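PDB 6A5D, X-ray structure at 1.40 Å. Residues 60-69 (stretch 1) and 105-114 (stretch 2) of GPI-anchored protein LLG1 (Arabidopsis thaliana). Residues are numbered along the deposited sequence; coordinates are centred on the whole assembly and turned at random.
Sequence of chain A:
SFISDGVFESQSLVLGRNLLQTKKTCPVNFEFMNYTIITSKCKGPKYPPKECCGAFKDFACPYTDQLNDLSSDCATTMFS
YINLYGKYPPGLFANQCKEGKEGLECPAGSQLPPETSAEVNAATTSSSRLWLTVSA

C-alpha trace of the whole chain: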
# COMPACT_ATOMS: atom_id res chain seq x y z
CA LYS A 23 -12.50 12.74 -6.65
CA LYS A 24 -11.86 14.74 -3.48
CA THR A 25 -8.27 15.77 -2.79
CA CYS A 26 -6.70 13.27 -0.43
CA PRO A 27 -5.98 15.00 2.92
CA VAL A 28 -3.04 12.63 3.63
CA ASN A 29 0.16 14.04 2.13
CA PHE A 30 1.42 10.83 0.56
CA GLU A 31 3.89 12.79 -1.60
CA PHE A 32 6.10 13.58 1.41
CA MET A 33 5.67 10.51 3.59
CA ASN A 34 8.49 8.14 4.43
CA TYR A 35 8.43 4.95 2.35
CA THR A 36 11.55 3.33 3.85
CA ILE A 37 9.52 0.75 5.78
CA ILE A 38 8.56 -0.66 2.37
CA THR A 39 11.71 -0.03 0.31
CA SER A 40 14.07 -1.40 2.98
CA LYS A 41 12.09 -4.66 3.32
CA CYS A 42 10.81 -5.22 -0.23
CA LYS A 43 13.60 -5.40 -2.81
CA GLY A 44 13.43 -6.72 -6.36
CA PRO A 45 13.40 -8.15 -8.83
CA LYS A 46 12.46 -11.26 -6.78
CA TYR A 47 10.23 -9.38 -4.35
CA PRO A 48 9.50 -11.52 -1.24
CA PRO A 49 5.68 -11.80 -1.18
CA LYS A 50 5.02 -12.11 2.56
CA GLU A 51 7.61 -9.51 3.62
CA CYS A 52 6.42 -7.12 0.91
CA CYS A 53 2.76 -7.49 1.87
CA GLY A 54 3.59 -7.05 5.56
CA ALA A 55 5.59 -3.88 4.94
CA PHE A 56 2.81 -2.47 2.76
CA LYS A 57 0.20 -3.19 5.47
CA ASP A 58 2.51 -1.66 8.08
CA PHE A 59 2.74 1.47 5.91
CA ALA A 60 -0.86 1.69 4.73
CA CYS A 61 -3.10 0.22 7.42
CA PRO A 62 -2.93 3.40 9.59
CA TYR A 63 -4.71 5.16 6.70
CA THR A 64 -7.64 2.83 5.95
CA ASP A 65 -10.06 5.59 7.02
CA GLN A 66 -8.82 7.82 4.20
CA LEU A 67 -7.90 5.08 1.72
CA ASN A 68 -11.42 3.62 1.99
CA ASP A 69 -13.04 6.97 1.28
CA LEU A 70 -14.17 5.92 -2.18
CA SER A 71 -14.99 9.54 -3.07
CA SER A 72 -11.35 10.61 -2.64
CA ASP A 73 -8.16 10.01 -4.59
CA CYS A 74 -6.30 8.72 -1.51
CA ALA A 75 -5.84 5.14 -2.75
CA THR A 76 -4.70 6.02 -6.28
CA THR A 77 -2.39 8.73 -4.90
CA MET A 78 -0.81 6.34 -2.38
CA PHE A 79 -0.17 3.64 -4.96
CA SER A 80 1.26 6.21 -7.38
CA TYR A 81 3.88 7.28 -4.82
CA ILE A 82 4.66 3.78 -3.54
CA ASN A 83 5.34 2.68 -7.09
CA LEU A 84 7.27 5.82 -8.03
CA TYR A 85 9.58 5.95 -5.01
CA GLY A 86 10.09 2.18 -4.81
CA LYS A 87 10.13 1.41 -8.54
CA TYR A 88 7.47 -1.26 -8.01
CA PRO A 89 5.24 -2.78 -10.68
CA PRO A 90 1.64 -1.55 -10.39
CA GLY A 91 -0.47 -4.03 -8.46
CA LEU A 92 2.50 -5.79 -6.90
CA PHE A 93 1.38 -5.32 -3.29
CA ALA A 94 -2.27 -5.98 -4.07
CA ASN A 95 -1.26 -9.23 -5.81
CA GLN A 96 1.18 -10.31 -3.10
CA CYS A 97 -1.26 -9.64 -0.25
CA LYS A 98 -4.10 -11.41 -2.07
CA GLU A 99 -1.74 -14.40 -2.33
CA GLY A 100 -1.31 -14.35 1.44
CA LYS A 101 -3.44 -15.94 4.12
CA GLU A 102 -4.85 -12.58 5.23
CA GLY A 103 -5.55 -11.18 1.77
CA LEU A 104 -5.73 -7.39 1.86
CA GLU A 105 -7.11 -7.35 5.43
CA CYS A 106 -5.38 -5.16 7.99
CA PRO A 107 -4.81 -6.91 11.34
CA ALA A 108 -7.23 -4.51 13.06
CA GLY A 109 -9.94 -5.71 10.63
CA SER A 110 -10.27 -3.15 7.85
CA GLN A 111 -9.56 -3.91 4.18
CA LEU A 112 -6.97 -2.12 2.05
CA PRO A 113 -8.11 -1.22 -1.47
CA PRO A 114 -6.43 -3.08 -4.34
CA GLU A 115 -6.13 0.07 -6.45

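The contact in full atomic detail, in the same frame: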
# COMPACT_ATOMS: atom_id res chain seq x y z
N ALA A 60 0.40 1.20 5.26
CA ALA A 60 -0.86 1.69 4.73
C ALA A 60 -2.03 1.50 5.68
O ALA A 60 -2.95 2.31 5.67
CB ALA A 60 -1.18 0.98 3.40
N CYS A 61 -1.99 0.47 6.51
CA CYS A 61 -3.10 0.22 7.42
C CYS A 61 -3.44 1.38 8.35
O CYS A 61 -4.63 1.52 8.69
CB CYS A 61 -2.87 -1.08 8.21
SG CYS A 61 -3.06 -2.55 7.18
N PRO A 62 -2.51 2.24 8.79
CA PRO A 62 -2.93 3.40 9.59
C PRO A 62 -3.84 4.35 8.84
O PRO A 62 -4.44 5.23 9.47
CB PRO A 62 -1.62 4.05 10.04
CG PRO A 62 -0.52 3.09 9.73
CD PRO A 62 -1.04 2.05 8.76
N TYR A 63 -3.99 4.20 7.52
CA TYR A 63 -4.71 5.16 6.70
C TYR A 63 -5.95 4.56 6.05
O TYR A 63 -6.47 5.14 5.08
CB TYR A 63 -3.77 5.80 5.67
CG TYR A 63 -2.61 6.44 6.38
CD1 TYR A 63 -2.76 7.68 6.99
CD2 TYR A 63 -1.38 5.79 6.52
CE1 TYR A 63 -1.73 8.28 7.69
CE2 TYR A 63 -0.34 6.37 7.24
CZ TYR A 63 -0.52 7.62 7.82
OH TYR A 63 0.47 8.25 8.54
N THR A 64 -6.45 3.43 6.56
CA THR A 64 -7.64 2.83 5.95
C THR A 64 -8.83 3.79 5.96
O THR A 64 -9.63 3.79 5.01
CB THR A 64 -8.02 1.50 6.60
OG1 THR A 64 -8.15 1.66 8.03
CG2 THR A 64 -6.98 0.45 6.31
N ASP A 65 -8.96 4.63 6.99
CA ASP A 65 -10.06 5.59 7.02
C ASP A 65 -10.07 6.42 5.73
O ASP A 65 -11.10 6.58 5.08
CB ASP A 65 -9.93 6.55 8.20
CG ASP A 65 -10.24 5.92 9.56
OD1 ASP A 65 -10.65 4.75 9.65
OD2 ASP A 65 -10.07 6.65 10.57
N GLN A 66 -8.91 6.95 5.36
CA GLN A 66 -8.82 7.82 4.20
C GLN A 66 -8.75 7.02 2.90
O GLN A 66 -9.39 7.39 1.91
CB GLN A 66 -7.62 8.76 4.34
CG GLN A 66 -7.67 9.63 5.59
CD GLN A 66 -6.90 9.05 6.77
OE1 GLN A 66 -6.95 7.86 7.05
NE2 GLN A 66 -6.18 9.90 7.48
N LEU A 67 -8.02 5.90 2.92
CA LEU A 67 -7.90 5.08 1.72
C LEU A 67 -9.25 4.52 1.29
O LEU A 67 -9.51 4.36 0.10
CB LEU A 67 -6.91 3.95 1.97
CG LEU A 67 -5.45 4.37 2.08
CD1 LEU A 67 -4.60 3.23 2.59
CD2 LEU A 67 -4.90 4.86 0.74
N ASN A 68 -10.10 4.19 2.26
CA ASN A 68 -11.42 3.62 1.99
C ASN A 68 -12.50 4.67 1.83
O ASN A 68 -13.69 4.33 1.85
CB ASN A 68 -11.82 2.56 3.02
CG ASN A 68 -11.04 1.27 2.86
OD1 ASN A 68 -10.62 0.92 1.76
ND2 ASN A 68 -10.85 0.56 3.96
N ASP A 69 -12.12 5.93 1.74
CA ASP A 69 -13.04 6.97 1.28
C ASP A 69 -13.06 6.88 -0.24
O ASP A 69 -12.18 7.40 -0.92
CB ASP A 69 -12.59 8.34 1.76
CG ASP A 69 -13.47 9.45 1.24
OD1 ASP A 69 -14.45 9.17 0.51
OD2 ASP A 69 -13.20 10.62 1.58
N GLU A 105 -6.56 -7.76 4.13
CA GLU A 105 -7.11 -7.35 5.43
C GLU A 105 -6.01 -6.85 6.36
O GLU A 105 -4.99 -7.51 6.56
CB GLU A 105 -7.85 -8.53 6.08
CG GLU A 105 -8.43 -8.21 7.45
CD GLU A 105 -9.34 -9.32 7.97
OE1 GLU A 105 -8.96 -10.50 7.86
OE2 GLU A 105 -10.41 -8.99 8.52
N CYS A 106 -6.24 -5.67 6.94
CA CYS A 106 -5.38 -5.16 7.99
C CYS A 106 -5.64 -5.93 9.28
O CYS A 106 -6.76 -6.39 9.53
CB CYS A 106 -5.67 -3.69 8.21
SG CYS A 106 -5.06 -2.67 6.85
N PRO A 107 -4.62 -6.10 10.13
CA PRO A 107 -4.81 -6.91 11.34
C PRO A 107 -5.89 -6.38 12.26
O PRO A 107 -6.54 -7.18 12.96
CB PRO A 107 -3.42 -6.93 11.99
CG PRO A 107 -2.62 -5.90 11.29
CD PRO A 107 -3.22 -5.67 9.95
N ALA A 108 -6.13 -5.07 12.28
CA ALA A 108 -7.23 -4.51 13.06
C ALA A 108 -8.60 -4.72 12.42
O ALA A 108 -9.60 -4.37 13.04
CB ALA A 108 -7.00 -3.02 13.33
N GLY A 109 -8.68 -5.28 11.22
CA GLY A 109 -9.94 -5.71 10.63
C GLY A 109 -10.33 -5.03 9.34
O GLY A 109 -11.13 -5.60 8.58
N SER A 110 -9.83 -3.83 9.06
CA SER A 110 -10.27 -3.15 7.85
C SER A 110 -9.53 -3.70 6.63
O SER A 110 -8.49 -4.34 6.74
CB SER A 110 -10.05 -1.64 7.97
OG SER A 110 -10.64 -0.96 6.88
N GLN A 111 -10.08 -3.41 5.45
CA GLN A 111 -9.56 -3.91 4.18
C GLN A 111 -8.84 -2.78 3.46
O GLN A 111 -9.36 -1.67 3.36
CB GLN A 111 -10.70 -4.39 3.28
CG GLN A 111 -11.65 -5.35 3.94
CD GLN A 111 -10.95 -6.62 4.36
OE1 GLN A 111 -10.11 -7.15 3.62
NE2 GLN A 111 -11.28 -7.12 5.55
N LEU A 112 -7.64 -3.09 2.91
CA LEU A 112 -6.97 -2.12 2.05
C LEU A 112 -7.48 -2.25 0.63
O LEU A 112 -7.73 -3.36 0.15
CB LEU A 112 -5.48 -2.38 2.04
CG LEU A 112 -4.76 -2.06 3.34
CD1 LEU A 112 -3.35 -2.63 3.32
CD2 LEU A 112 -4.75 -0.56 3.50
N PRO A 113 -7.65 -1.13 -0.09
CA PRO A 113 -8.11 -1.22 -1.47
C PRO A 113 -7.04 -1.83 -2.35
O PRO A 113 -5.83 -1.64 -2.11
CB PRO A 113 -8.38 0.25 -1.84
CG PRO A 113 -7.40 1.01 -1.00
CD PRO A 113 -7.39 0.26 0.32
N PRO A 114 -7.43 -2.55 -3.41
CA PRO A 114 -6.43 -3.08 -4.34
C PRO A 114 -5.90 -2.05 -5.32
O PRO A 114 -4.85 -2.29 -5.92
CB PRO A 114 -7.21 -4.17 -5.09
CG PRO A 114 -8.61 -3.71 -5.06
CD PRO A 114 -8.81 -2.85 -3.82

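A disulfide pins the two stretches together at one end. C61 SG and C106 SG are bonded at 2.0 Å, with chi3 at -91°, close to the relaxed value for such a bond. Both cysteines use the m rotamer and point CA-to-CB toward the other stretch. Their CA atoms are 5.9 Å apart.

Beyond the bridge, the main bump is the side chain of L112. Its CA-to-CB bond runs sideways, but its end comes nearer to stretch 1 and enters a hollow lined by A60, C61, T64 and L67. L112 CD2 lies 3.9 Å from A60 CB, 3.7 Å from T64 CG2 and 3.9 Å from L67 CD1. The other methyl, L112 CD1, packs 3.9 Å from C61 SG. The branched leucine spreads over the wall, and both methyls lie near A60 CB. A60 has only a methyl to offer, and L112 CD2 rests against it. A60, L67 and L112 are all buried.

T64 packs against both the disulfide and L112. T64 CG2 lies 3.7 Å from C106 SG, while T64 CB is 3.6 Å from S110 OG. The small threonine thus shows a methyl to the apolar side and still fits beside a serine.

At the far end, P113 points toward stretch 1. P113 CD sits 4.1 Å from L67 CB and 3.6 Å from N68 OD1. N68 follows the helix 64-67, and its side chain reaches across to the backbone of stretch 2. N68 ND2 donates a hydrogen bond to Q111 O at 2.7 Å, with an angle of 164°. This ties down an extended backbone while the Q111 side chain starts away from the contact.

The type I turn from C106 to G109 folds the chain so that C106 N hydrogen-bonds S110 O at 2.6 Å. Together the stretches bury 413 Å².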